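Local coordinates for glycosylation Associate Protein 2 (Streptococcus agalactiae serotype V, PDB 6OYC) that probably serves, within a Gap1-Gap2-Gap3 complex, the glycosylation and accessory Sec secretion of a streptococcal surface glycoprotein, at residues I140-D145 and N156-E161; E166-L171 and F221-L226; F170-A175 and V252-L257; L202-I207 and I230-D235. All blocks are in the same frame, centred on the assembly; numbering follows the deposited sequence.

Interaction 1: residues I140-D145 and N156-E161; sequences IQIRND and NYLELE
I140 opens the contact by setting its CG2 branch 4.0 Å from L158 CD2, within the core of a β-sandwich: strand 140-142 edges one antiparallel sheet and strand 157-165 belongs to the facing one. The axes of 140-142 and 157-161 pass 10.8 Å apart at 14°, nearly parallel, and no hydrogen bond joins the two segments, as expected of stacked sheets rather than paired strands. CG2 of I140 lies anti to the backbone N (CG1 chi1 -66°), and the I140 and L158 side chains meet at a slant. Q141 points away from the interface and binds the neighbouring strand instead, through its backbone and through OE1 to N173 ND2. At I142 the chain turns inward again, and its side chain meets L158 end on but runs past L160 in the opposite sense. R143 then leaves the interface; its NH1 forms a salt bridge with D145 OD1, which lies at the guanidinium edge and in its plane, though the hydrogen bond within it is weak. E147 is a second acidic partner, and F170 O binds NE. Two methyls carry the apolar seam: L158 CD2 meets both isoleucines, and I142 CD1 lies 4.0 Å from L158 CD2 and 4.0 Å from L160 CD2.

Interaction 2: residues E166-L171 and F221-L226; sequences ENYSFL and FEKEDL
E222 meets Y168 near the end of strand 215-222, where its side chain and the tyrosine cross at about a right angle. Its first torsion (chi1 54°) places CG between the backbone N and the carbonyl carbon, and the rest of the chain runs out extended. This brings the aliphatic base close to the phenol oxygen, with E222 CB 3.6 Å from Y168 OH. The carboxylate follows: E222 OE2 is 3.4 Å from Y168 OH and approaches the ring obliquely, the ring and carboxylate planes being 67° apart. K223 comes next, its chain bent at the last torsion so that NZ returns to E222 OE2 at 3.2 Å, a salt bridge on the anti lone pair of that oxygen. K223 CE, just before that bend, lies 3.9 Å from Y168 OH. Beyond it the backbone curls, with weak bonds from D225 N to E222 O and from L226 N to K223 O. The two segments come from strands of one antiparallel sheet, 168-180 and 215-222, separated by strands 238-247 and 198-208; Y168 spans them along the sheet surface, also touching R201. With R201 on OE1 and K223 on OE2, the E222 carboxylate is held at both oxygens, which probably stabilises its charge beside the phenol.

Interaction 3: residues F170-A175 and V252-L257; sequences FLLNFA and VKLGPL
L172 and L254 pack end to end, L172 CD2 lying 3.6 Å from L254 CD1, at the heart of a β-sandwich in which strand 168-180 of one antiparallel sheet faces strand 251-262 of the other. Their CA atoms are 11.1 Å apart, and the touching parts of the two segments run in directions 26° apart, without a hydrogen bond between them. L172 reaches across from a classic β bulge, where L171 and L172 both face L244 of the adjoining strand. The packing is close here, and I140 closes in on both leucines from the edge strand. Looser is the end at L171 and V252: both CB atoms point toward the opposite segment, but the side chains come no nearer than 5.1 Å, and F164 and L160 pack on L171 instead. The partly exposed N173 lies on the outer side, its ND2 hydrogen-bonded to F174 O, while K253, also partly exposed, takes no part in the contact and forms a salt bridge with E195. The second close point is the aromatic one. F174 and L257 cross at a slant, L257 having CG anti to its backbone N (chi1 163°), and the result is a CH-pi contact: L257 CD2 sits over one face of the F174 ring, 4.0 Å from its centroid and 13° off the ring normal.

Interaction 4: residues L202-I207 and I230-D235; sequences LVISLI and ISLESD
I204 and L232 cross at a slant, each offering a single methyl: I204 CG2 lies 4.1 Å from L232 CD1. Both CB atoms point toward the opposite segment. In I204 the first torsion (chi1 -58°) sets CG1 beside the backbone N and leaves CG2, anti to that nitrogen, as the branch that meets the leucine. The CA atoms of the pair are 10.0 Å apart and no hydrogen bond links the segments, a spacing that belongs to two facing sheets. Here the β-sandwich brings together strand 198-208 of the five-stranded antiparallel sheet and strand 230-232, a short strand paired antiparallel with 185-195 in the other. L188 of that neighbouring strand touches both I204 and L232, while W219 approaches L232 from strand 215-222. The next pair along, L206 and S234, has CA atoms 9.5 Å apart but touches more lightly, with L206 CD2 4.3 Å from S234 OG. That hydroxyl is not left to the leucine methyl, since it hydrogen-bonds I236 N just beyond the segment, and F180 packs against L206, L232 and S234 alike. Beyond the apolar pair the chain reaches charged ground: E233 OE2 forms salt bridges with R120 and K124, and K124 also pairs with D235 OD2.

Overall arrangement
All four contacts belong to one β-sandwich: interactions 1, 3 and 4 join its two sheets, whereas interaction 2 spans the surface of one. Interactions 1 and 3 are nearest, with centres about 6 Å apart; L158 O and L254 N, 2.7 Å apart, form a backbone hydrogen bond between them. Interaction 2 shares F170 and L171 with interaction 3, its centre about 11 Å away, and a backbone hydrogen bond between F221 O and L202 N (2.7 Å) joins it to interaction 4. Interactions 3 and 4 lie about 17 Å apart between centres and do not touch. A possible Ser-His-Asp triad, S371, H491 and D461, lies in sequence beyond all these segments; a sulfate, probably from crystallisation, sits about 6 Å from the S234 side chain.

Interaction 1: residues I140-D145 and N156-E161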
# COMPACT_ATOMS: atom_id res chain seq x y z
N ILE B 140 -23.46 8.32 0.12
CA ILE B 140 -24.07 8.59 -1.17
C ILE B 140 -25.51 9.06 -0.96
O ILE B 140 -26.25 8.51 -0.14
CB ILE B 140 -23.99 7.35 -2.07
CG1 ILE B 140 -22.53 7.06 -2.41
CG2 ILE B 140 -24.81 7.53 -3.35
CD1 ILE B 140 -22.33 5.89 -3.37
N GLN B 141 -25.88 10.12 -1.68
CA GLN B 141 -27.26 10.61 -1.71
C GLN B 141 -27.78 10.41 -3.13
O GLN B 141 -27.40 11.15 -4.05
CB GLN B 141 -27.33 12.06 -1.26
CG GLN B 141 -26.97 12.27 0.20
CD GLN B 141 -26.72 13.73 0.56
OE1 GLN B 141 -25.98 14.45 -0.12
NE2 GLN B 141 -27.34 14.17 1.64
N ILE B 142 -28.62 9.39 -3.33
CA ILE B 142 -29.21 9.14 -4.64
C ILE B 142 -30.26 10.19 -4.91
O ILE B 142 -30.89 10.72 -3.99
CB ILE B 142 -29.80 7.71 -4.68
CG1 ILE B 142 -28.72 6.68 -4.39
CG2 ILE B 142 -30.41 7.38 -6.07
CD1 ILE B 142 -29.28 5.47 -3.68
N ARG B 143 -30.44 10.54 -6.18
CA ARG B 143 -31.50 11.49 -6.49
C ARG B 143 -32.84 10.90 -6.05
O ARG B 143 -33.10 9.71 -6.24
CB ARG B 143 -31.51 11.84 -7.98
CG ARG B 143 -32.12 10.83 -8.91
CD ARG B 143 -32.33 11.52 -10.23
NE ARG B 143 -32.04 10.64 -11.34
CZ ARG B 143 -32.95 9.84 -11.90
NH1 ARG B 143 -34.18 9.83 -11.43
NH2 ARG B 143 -32.61 9.08 -12.93
N ASN B 144 -33.65 11.73 -5.40
CA ASN B 144 -34.79 11.23 -4.63
C ASN B 144 -35.91 10.67 -5.51
O ASN B 144 -36.74 9.91 -5.00
CB ASN B 144 -35.33 12.32 -3.73
CG ASN B 144 -34.36 12.65 -2.61
OD1 ASN B 144 -33.22 13.06 -2.86
ND2 ASN B 144 -34.78 12.42 -1.38
N ASP B 145 -35.94 11.01 -6.80
CA ASP B 145 -36.97 10.50 -7.69
C ASP B 145 -36.49 9.32 -8.53
O ASP B 145 -37.10 9.02 -9.56
CB ASP B 145 -37.50 11.63 -8.59
CG ASP B 145 -36.45 12.18 -9.54
OD1 ASP B 145 -35.24 12.04 -9.25
OD2 ASP B 145 -36.83 12.76 -10.58
N ASN B 156 -20.59 -1.82 2.25
CA ASN B 156 -19.61 -1.27 1.33
C ASN B 156 -20.00 -1.30 -0.14
O ASN B 156 -19.20 -0.84 -0.98
CB ASN B 156 -18.27 -1.99 1.53
CG ASN B 156 -17.75 -1.86 2.97
OD1 ASN B 156 -17.93 -2.77 3.79
ND2 ASN B 156 -17.14 -0.71 3.28
N TYR B 157 -21.18 -1.79 -0.49
CA TYR B 157 -21.60 -1.84 -1.89
C TYR B 157 -23.04 -1.38 -2.05
O TYR B 157 -23.92 -1.77 -1.27
CB TYR B 157 -21.39 -3.23 -2.47
CG TYR B 157 -19.92 -3.55 -2.50
CD1 TYR B 157 -19.29 -4.16 -1.41
CD2 TYR B 157 -19.14 -3.19 -3.59
CE1 TYR B 157 -17.93 -4.42 -1.44
CE2 TYR B 157 -17.78 -3.45 -3.63
CZ TYR B 157 -17.18 -4.06 -2.55
OH TYR B 157 -15.82 -4.32 -2.57
N LEU B 158 -23.25 -0.52 -3.04
CA LEU B 158 -24.56 -0.03 -3.42
C LEU B 158 -24.85 -0.46 -4.85
O LEU B 158 -23.99 -0.32 -5.74
CB LEU B 158 -24.65 1.50 -3.30
CG LEU B 158 -25.82 2.18 -4.01
CD1 LEU B 158 -27.17 1.64 -3.52
CD2 LEU B 158 -25.74 3.70 -3.82
N GLU B 159 -26.04 -0.99 -5.06
CA GLU B 159 -26.46 -1.59 -6.32
C GLU B 159 -27.68 -0.83 -6.82
O GLU B 159 -28.70 -0.76 -6.12
CB GLU B 159 -26.77 -3.07 -6.11
CG GLU B 159 -26.77 -3.92 -7.34
CD GLU B 159 -27.00 -5.38 -7.02
OE1 GLU B 159 -27.18 -5.69 -5.81
OE2 GLU B 159 -27.02 -6.20 -7.96
N LEU B 160 -27.57 -0.28 -8.02
CA LEU B 160 -28.66 0.44 -8.67
C LEU B 160 -28.99 -0.25 -9.98
O LEU B 160 -28.08 -0.56 -10.76
CB LEU B 160 -28.27 1.90 -8.93
CG LEU B 160 -27.83 2.59 -7.65
CD1 LEU B 160 -26.79 3.67 -7.90
CD2 LEU B 160 -29.06 3.17 -6.97
N GLU B 161 -30.28 -0.48 -10.22
CA GLU B 161 -30.71 -1.13 -11.44
C GLU B 161 -31.94 -0.44 -12.02
O GLU B 161 -32.90 -0.17 -11.29
CB GLU B 161 -31.01 -2.61 -11.18
CG GLU B 161 -31.50 -3.36 -12.39
CD GLU B 161 -31.60 -4.86 -12.14
OE1 GLU B 161 -31.50 -5.28 -10.96
OE2 GLU B 161 -31.77 -5.61 -13.12

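Interaction 2: residues E166-L171 and F221-L226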
# COMPACT_ATOMS: atom_id res chain seq x y z
N GLU B 166 -31.69 8.72 -21.50
CA GLU B 166 -31.18 8.64 -22.86
C GLU B 166 -29.85 9.38 -23.03
O GLU B 166 -29.02 8.97 -23.86
CB GLU B 166 -32.25 9.17 -23.82
CG GLU B 166 -33.64 8.61 -23.50
CD GLU B 166 -34.50 9.55 -22.63
OE1 GLU B 166 -35.47 10.14 -23.14
OE2 GLU B 166 -34.20 9.71 -21.43
N ASN B 167 -29.64 10.45 -22.28
CA ASN B 167 -28.37 11.14 -22.16
C ASN B 167 -27.90 11.06 -20.71
O ASN B 167 -28.64 10.66 -19.82
CB ASN B 167 -28.48 12.61 -22.58
CG ASN B 167 -29.09 12.77 -23.97
OD1 ASN B 167 -28.49 12.40 -24.97
ND2 ASN B 167 -30.30 13.33 -24.03
N TYR B 168 -26.65 11.45 -20.49
CA TYR B 168 -26.13 11.44 -19.13
C TYR B 168 -27.07 12.21 -18.22
O TYR B 168 -27.46 13.34 -18.52
CB TYR B 168 -24.72 12.03 -19.09
CG TYR B 168 -23.63 11.02 -19.44
CD1 TYR B 168 -23.39 9.90 -18.64
CD2 TYR B 168 -22.84 11.20 -20.57
CE1 TYR B 168 -22.38 8.99 -18.96
CE2 TYR B 168 -21.85 10.32 -20.89
CZ TYR B 168 -21.62 9.22 -20.10
OH TYR B 168 -20.63 8.36 -20.49
N SER B 169 -27.48 11.57 -17.12
CA SER B 169 -28.47 12.13 -16.22
C SER B 169 -28.00 11.98 -14.79
O SER B 169 -27.54 10.90 -14.39
CB SER B 169 -29.82 11.43 -16.35
OG SER B 169 -30.34 11.64 -17.64
N PHE B 170 -28.16 13.06 -14.01
CA PHE B 170 -27.74 13.04 -12.62
C PHE B 170 -28.35 11.85 -11.91
O PHE B 170 -29.56 11.62 -11.97
CB PHE B 170 -28.14 14.34 -11.92
CG PHE B 170 -27.83 14.35 -10.44
CD1 PHE B 170 -26.52 14.35 -9.99
CD2 PHE B 170 -28.86 14.34 -9.50
CE1 PHE B 170 -26.21 14.36 -8.63
CE2 PHE B 170 -28.57 14.35 -8.13
CZ PHE B 170 -27.24 14.36 -7.70
N LEU B 171 -27.50 11.07 -11.26
CA LEU B 171 -27.97 9.91 -10.52
C LEU B 171 -27.78 10.04 -9.01
O LEU B 171 -28.69 9.71 -8.25
CB LEU B 171 -27.27 8.64 -11.01
CG LEU B 171 -27.64 7.39 -10.20
CD1 LEU B 171 -29.15 7.11 -10.27
CD2 LEU B 171 -26.84 6.21 -10.67
N PHE B 221 -14.97 12.34 -15.76
CA PHE B 221 -14.40 11.05 -16.14
C PHE B 221 -15.54 10.07 -16.36
O PHE B 221 -16.47 10.00 -15.54
CB PHE B 221 -13.41 10.54 -15.07
CG PHE B 221 -12.25 11.46 -14.83
CD1 PHE B 221 -11.15 11.44 -15.68
CD2 PHE B 221 -12.29 12.40 -13.81
CE1 PHE B 221 -10.10 12.33 -15.50
CE2 PHE B 221 -11.25 13.28 -13.61
CZ PHE B 221 -10.15 13.25 -14.45
N GLU B 222 -15.48 9.33 -17.45
CA GLU B 222 -16.54 8.39 -17.77
C GLU B 222 -15.92 7.07 -18.19
O GLU B 222 -14.71 6.97 -18.40
CB GLU B 222 -17.45 8.93 -18.86
CG GLU B 222 -16.71 9.36 -20.09
CD GLU B 222 -17.52 10.31 -20.95
OE1 GLU B 222 -17.65 11.49 -20.58
OE2 GLU B 222 -18.03 9.87 -22.00
N LYS B 223 -16.80 6.06 -18.31
CA LYS B 223 -16.51 4.68 -18.70
C LYS B 223 -15.12 4.18 -18.31
O LYS B 223 -14.89 3.87 -17.15
CB LYS B 223 -16.71 4.47 -20.22
CG LYS B 223 -17.44 5.61 -20.90
CD LYS B 223 -17.88 5.24 -22.30
CE LYS B 223 -18.39 6.46 -23.01
NZ LYS B 223 -17.26 7.21 -23.64
N GLU B 224 -14.21 4.08 -19.28
CA GLU B 224 -12.95 3.38 -19.04
C GLU B 224 -12.06 4.15 -18.07
O GLU B 224 -11.32 3.54 -17.30
CB GLU B 224 -12.22 3.13 -20.36
CG GLU B 224 -10.77 2.59 -20.23
CD GLU B 224 -10.64 1.28 -19.41
OE1 GLU B 224 -9.52 1.00 -18.93
OE2 GLU B 224 -11.64 0.53 -19.26
N ASP B 225 -12.15 5.49 -18.08
CA ASP B 225 -11.39 6.29 -17.13
C ASP B 225 -11.75 5.94 -15.69
O ASP B 225 -10.87 5.95 -14.82
CB ASP B 225 -11.62 7.78 -17.39
CG ASP B 225 -10.88 8.26 -18.61
OD1 ASP B 225 -9.93 7.56 -19.01
OD2 ASP B 225 -11.22 9.33 -19.16
N LEU B 226 -13.02 5.63 -15.42
CA LEU B 226 -13.41 5.33 -14.04
C LEU B 226 -12.90 3.98 -13.57
O LEU B 226 -12.97 3.71 -12.37
CB LEU B 226 -14.93 5.37 -13.89
CG LEU B 226 -15.48 6.78 -14.11
CD1 LEU B 226 -17.00 6.83 -13.89
CD2 LEU B 226 -14.76 7.76 -13.20

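Interaction 3: residues F170-A175 and V252-L257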
# COMPACT_ATOMS: atom_id res chain seq x y z
N PHE B 170 -28.16 13.06 -14.01
CA PHE B 170 -27.74 13.04 -12.62
C PHE B 170 -28.35 11.85 -11.91
O PHE B 170 -29.56 11.62 -11.97
CB PHE B 170 -28.14 14.34 -11.92
CG PHE B 170 -27.83 14.35 -10.44
CD1 PHE B 170 -26.52 14.35 -9.99
CD2 PHE B 170 -28.86 14.34 -9.50
CE1 PHE B 170 -26.21 14.36 -8.63
CE2 PHE B 170 -28.57 14.35 -8.13
CZ PHE B 170 -27.24 14.36 -7.70
N LEU B 171 -27.50 11.07 -11.26
CA LEU B 171 -27.97 9.91 -10.52
C LEU B 171 -27.78 10.04 -9.01
O LEU B 171 -28.69 9.71 -8.25
CB LEU B 171 -27.27 8.64 -11.01
CG LEU B 171 -27.64 7.39 -10.20
CD1 LEU B 171 -29.15 7.11 -10.27
CD2 LEU B 171 -26.84 6.21 -10.67
N LEU B 172 -26.62 10.53 -8.57
CA LEU B 172 -26.29 10.59 -7.15
C LEU B 172 -25.13 11.55 -6.92
O LEU B 172 -24.33 11.82 -7.81
CB LEU B 172 -25.94 9.21 -6.60
CG LEU B 172 -24.71 8.52 -7.20
CD1 LEU B 172 -23.45 8.85 -6.40
CD2 LEU B 172 -24.93 7.01 -7.25
N ASN B 173 -25.01 12.03 -5.68
CA ASN B 173 -23.83 12.77 -5.29
C ASN B 173 -23.28 12.20 -3.99
O ASN B 173 -23.94 11.41 -3.30
CB ASN B 173 -24.14 14.26 -5.10
CG ASN B 173 -25.13 14.52 -3.98
OD1 ASN B 173 -26.35 14.49 -4.20
ND2 ASN B 173 -24.62 14.72 -2.77
N PHE B 174 -22.04 12.56 -3.70
CA PHE B 174 -21.46 12.33 -2.38
C PHE B 174 -21.76 13.55 -1.52
O PHE B 174 -21.61 14.69 -1.98
CB PHE B 174 -19.95 12.07 -2.47
CG PHE B 174 -19.63 10.69 -2.97
CD1 PHE B 174 -19.66 10.41 -4.33
CD2 PHE B 174 -19.34 9.67 -2.08
CE1 PHE B 174 -19.38 9.12 -4.81
CE2 PHE B 174 -19.05 8.38 -2.54
CZ PHE B 174 -19.08 8.10 -3.91
N ALA B 175 -22.22 13.30 -0.29
CA ALA B 175 -22.61 14.40 0.60
C ALA B 175 -21.42 15.23 1.07
O ALA B 175 -21.56 16.45 1.28
CB ALA B 175 -23.37 13.85 1.80
N VAL B 252 -25.54 -0.75 -11.95
CA VAL B 252 -24.31 -0.19 -11.42
C VAL B 252 -24.15 -0.72 -10.00
O VAL B 252 -25.12 -0.70 -9.23
CB VAL B 252 -24.36 1.35 -11.40
CG1 VAL B 252 -22.97 1.93 -11.15
CG2 VAL B 252 -24.97 1.88 -12.69
N LYS B 253 -22.96 -1.23 -9.68
CA LYS B 253 -22.59 -1.58 -8.32
C LYS B 253 -21.44 -0.68 -7.93
O LYS B 253 -20.38 -0.73 -8.55
CB LYS B 253 -22.16 -3.04 -8.18
CG LYS B 253 -23.23 -4.07 -8.47
CD LYS B 253 -22.92 -5.39 -7.74
CE LYS B 253 -23.88 -6.52 -8.13
NZ LYS B 253 -23.62 -7.09 -9.49
N LEU B 254 -21.64 0.14 -6.90
CA LEU B 254 -20.62 1.05 -6.41
C LEU B 254 -20.03 0.53 -5.11
O LEU B 254 -20.77 0.11 -4.22
CB LEU B 254 -21.20 2.44 -6.18
CG LEU B 254 -21.77 3.07 -7.46
CD1 LEU B 254 -22.59 4.29 -7.13
CD2 LEU B 254 -20.64 3.43 -8.42
N GLY B 255 -18.71 0.57 -5.01
CA GLY B 255 -18.05 0.29 -3.75
C GLY B 255 -17.43 1.56 -3.20
O GLY B 255 -17.81 2.67 -3.58
N PRO B 256 -16.45 1.42 -2.31
CA PRO B 256 -15.82 2.61 -1.74
C PRO B 256 -15.22 3.50 -2.82
O PRO B 256 -14.72 3.02 -3.84
CB PRO B 256 -14.73 2.04 -0.83
CG PRO B 256 -15.08 0.60 -0.63
CD PRO B 256 -15.78 0.18 -1.88
N LEU B 257 -15.25 4.80 -2.57
CA LEU B 257 -14.47 5.77 -3.34
C LEU B 257 -13.22 6.09 -2.52
O LEU B 257 -13.32 6.67 -1.43
CB LEU B 257 -15.29 7.03 -3.64
CG LEU B 257 -14.50 8.26 -4.06
CD1 LEU B 257 -13.83 8.01 -5.41
CD2 LEU B 257 -15.41 9.50 -4.14

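Interaction 4: residues L202-I207 and I230-D235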
# COMPACT_ATOMS: atom_id res chain seq x y z
N LEU B 202 -18.40 10.70 -13.86
CA LEU B 202 -18.11 11.35 -12.59
C LEU B 202 -17.75 12.81 -12.86
O LEU B 202 -16.84 13.08 -13.66
CB LEU B 202 -16.96 10.64 -11.89
CG LEU B 202 -16.92 10.55 -10.38
CD1 LEU B 202 -18.20 9.90 -9.86
CD2 LEU B 202 -15.70 9.75 -9.98
N VAL B 203 -18.44 13.74 -12.21
CA VAL B 203 -18.11 15.16 -12.28
C VAL B 203 -17.52 15.58 -10.94
O VAL B 203 -18.09 15.30 -9.88
CB VAL B 203 -19.33 16.01 -12.66
CG1 VAL B 203 -18.99 17.48 -12.60
CG2 VAL B 203 -19.83 15.63 -14.04
N ILE B 204 -16.36 16.22 -10.99
CA ILE B 204 -15.58 16.55 -9.82
C ILE B 204 -15.33 18.04 -9.87
O ILE B 204 -14.72 18.53 -10.83
CB ILE B 204 -14.26 15.75 -9.79
CG1 ILE B 204 -14.57 14.26 -9.82
CG2 ILE B 204 -13.40 16.09 -8.55
CD1 ILE B 204 -13.43 13.42 -10.22
N SER B 205 -15.81 18.76 -8.85
CA SER B 205 -15.76 20.22 -8.79
C SER B 205 -14.87 20.68 -7.64
O SER B 205 -15.09 20.30 -6.48
CB SER B 205 -17.17 20.82 -8.62
OG SER B 205 -18.09 20.36 -9.61
N LEU B 206 -13.90 21.54 -7.94
CA LEU B 206 -12.97 22.06 -6.94
C LEU B 206 -13.49 23.38 -6.37
O LEU B 206 -13.47 24.41 -7.04
CB LEU B 206 -11.58 22.24 -7.55
CG LEU B 206 -10.50 22.85 -6.65
CD1 LEU B 206 -10.36 22.06 -5.35
CD2 LEU B 206 -9.18 22.91 -7.43
N ILE B 207 -13.96 23.34 -5.12
CA ILE B 207 -14.42 24.53 -4.40
C ILE B 207 -13.22 25.18 -3.72
O ILE B 207 -12.55 24.54 -2.90
CB ILE B 207 -15.51 24.16 -3.37
CG1 ILE B 207 -16.72 23.50 -4.07
CG2 ILE B 207 -15.96 25.40 -2.56
CD1 ILE B 207 -17.32 22.33 -3.29
N ILE B 230 -7.45 8.01 -10.88
CA ILE B 230 -7.59 9.40 -11.30
C ILE B 230 -6.60 10.22 -10.50
O ILE B 230 -6.54 10.10 -9.27
CB ILE B 230 -9.03 9.90 -11.09
CG1 ILE B 230 -9.99 9.11 -11.97
CG2 ILE B 230 -9.14 11.39 -11.35
CD1 ILE B 230 -11.47 9.42 -11.66
N SER B 231 -5.81 11.04 -11.18
CA SER B 231 -4.74 11.78 -10.53
C SER B 231 -4.89 13.25 -10.89
O SER B 231 -4.65 13.65 -12.03
CB SER B 231 -3.36 11.25 -10.95
OG SER B 231 -2.33 12.00 -10.32
N LEU B 232 -5.30 14.05 -9.90
CA LEU B 232 -5.65 15.45 -10.08
C LEU B 232 -4.63 16.34 -9.41
O LEU B 232 -4.20 16.09 -8.28
CB LEU B 232 -7.02 15.76 -9.49
CG LEU B 232 -8.16 14.93 -10.06
CD1 LEU B 232 -9.50 15.44 -9.51
CD2 LEU B 232 -8.09 15.06 -11.57
N GLU B 233 -4.31 17.44 -10.06
CA GLU B 233 -3.28 18.31 -9.54
C GLU B 233 -3.61 19.72 -9.98
O GLU B 233 -3.90 19.96 -11.15
CB GLU B 233 -1.93 17.84 -10.09
CG GLU B 233 -0.80 18.71 -9.82
CD GLU B 233 -0.54 19.71 -10.92
OE1 GLU B 233 -0.22 19.30 -12.06
OE2 GLU B 233 -0.61 20.90 -10.60
N SER B 234 -3.59 20.65 -9.03
CA SER B 234 -3.78 22.05 -9.35
C SER B 234 -3.11 22.88 -8.27
O SER B 234 -2.95 22.43 -7.14
CB SER B 234 -5.27 22.43 -9.45
OG SER B 234 -5.43 23.84 -9.41
N ASP B 235 -2.74 24.10 -8.62
CA ASP B 235 -2.13 24.94 -7.59
C ASP B 235 -3.16 25.67 -6.73
O ASP B 235 -2.77 26.39 -5.81
CB ASP B 235 -1.14 25.91 -8.21
CG ASP B 235 0.07 25.19 -8.84
OD1 ASP B 235 0.65 25.74 -9.81
OD2 ASP B 235 0.43 24.09 -8.36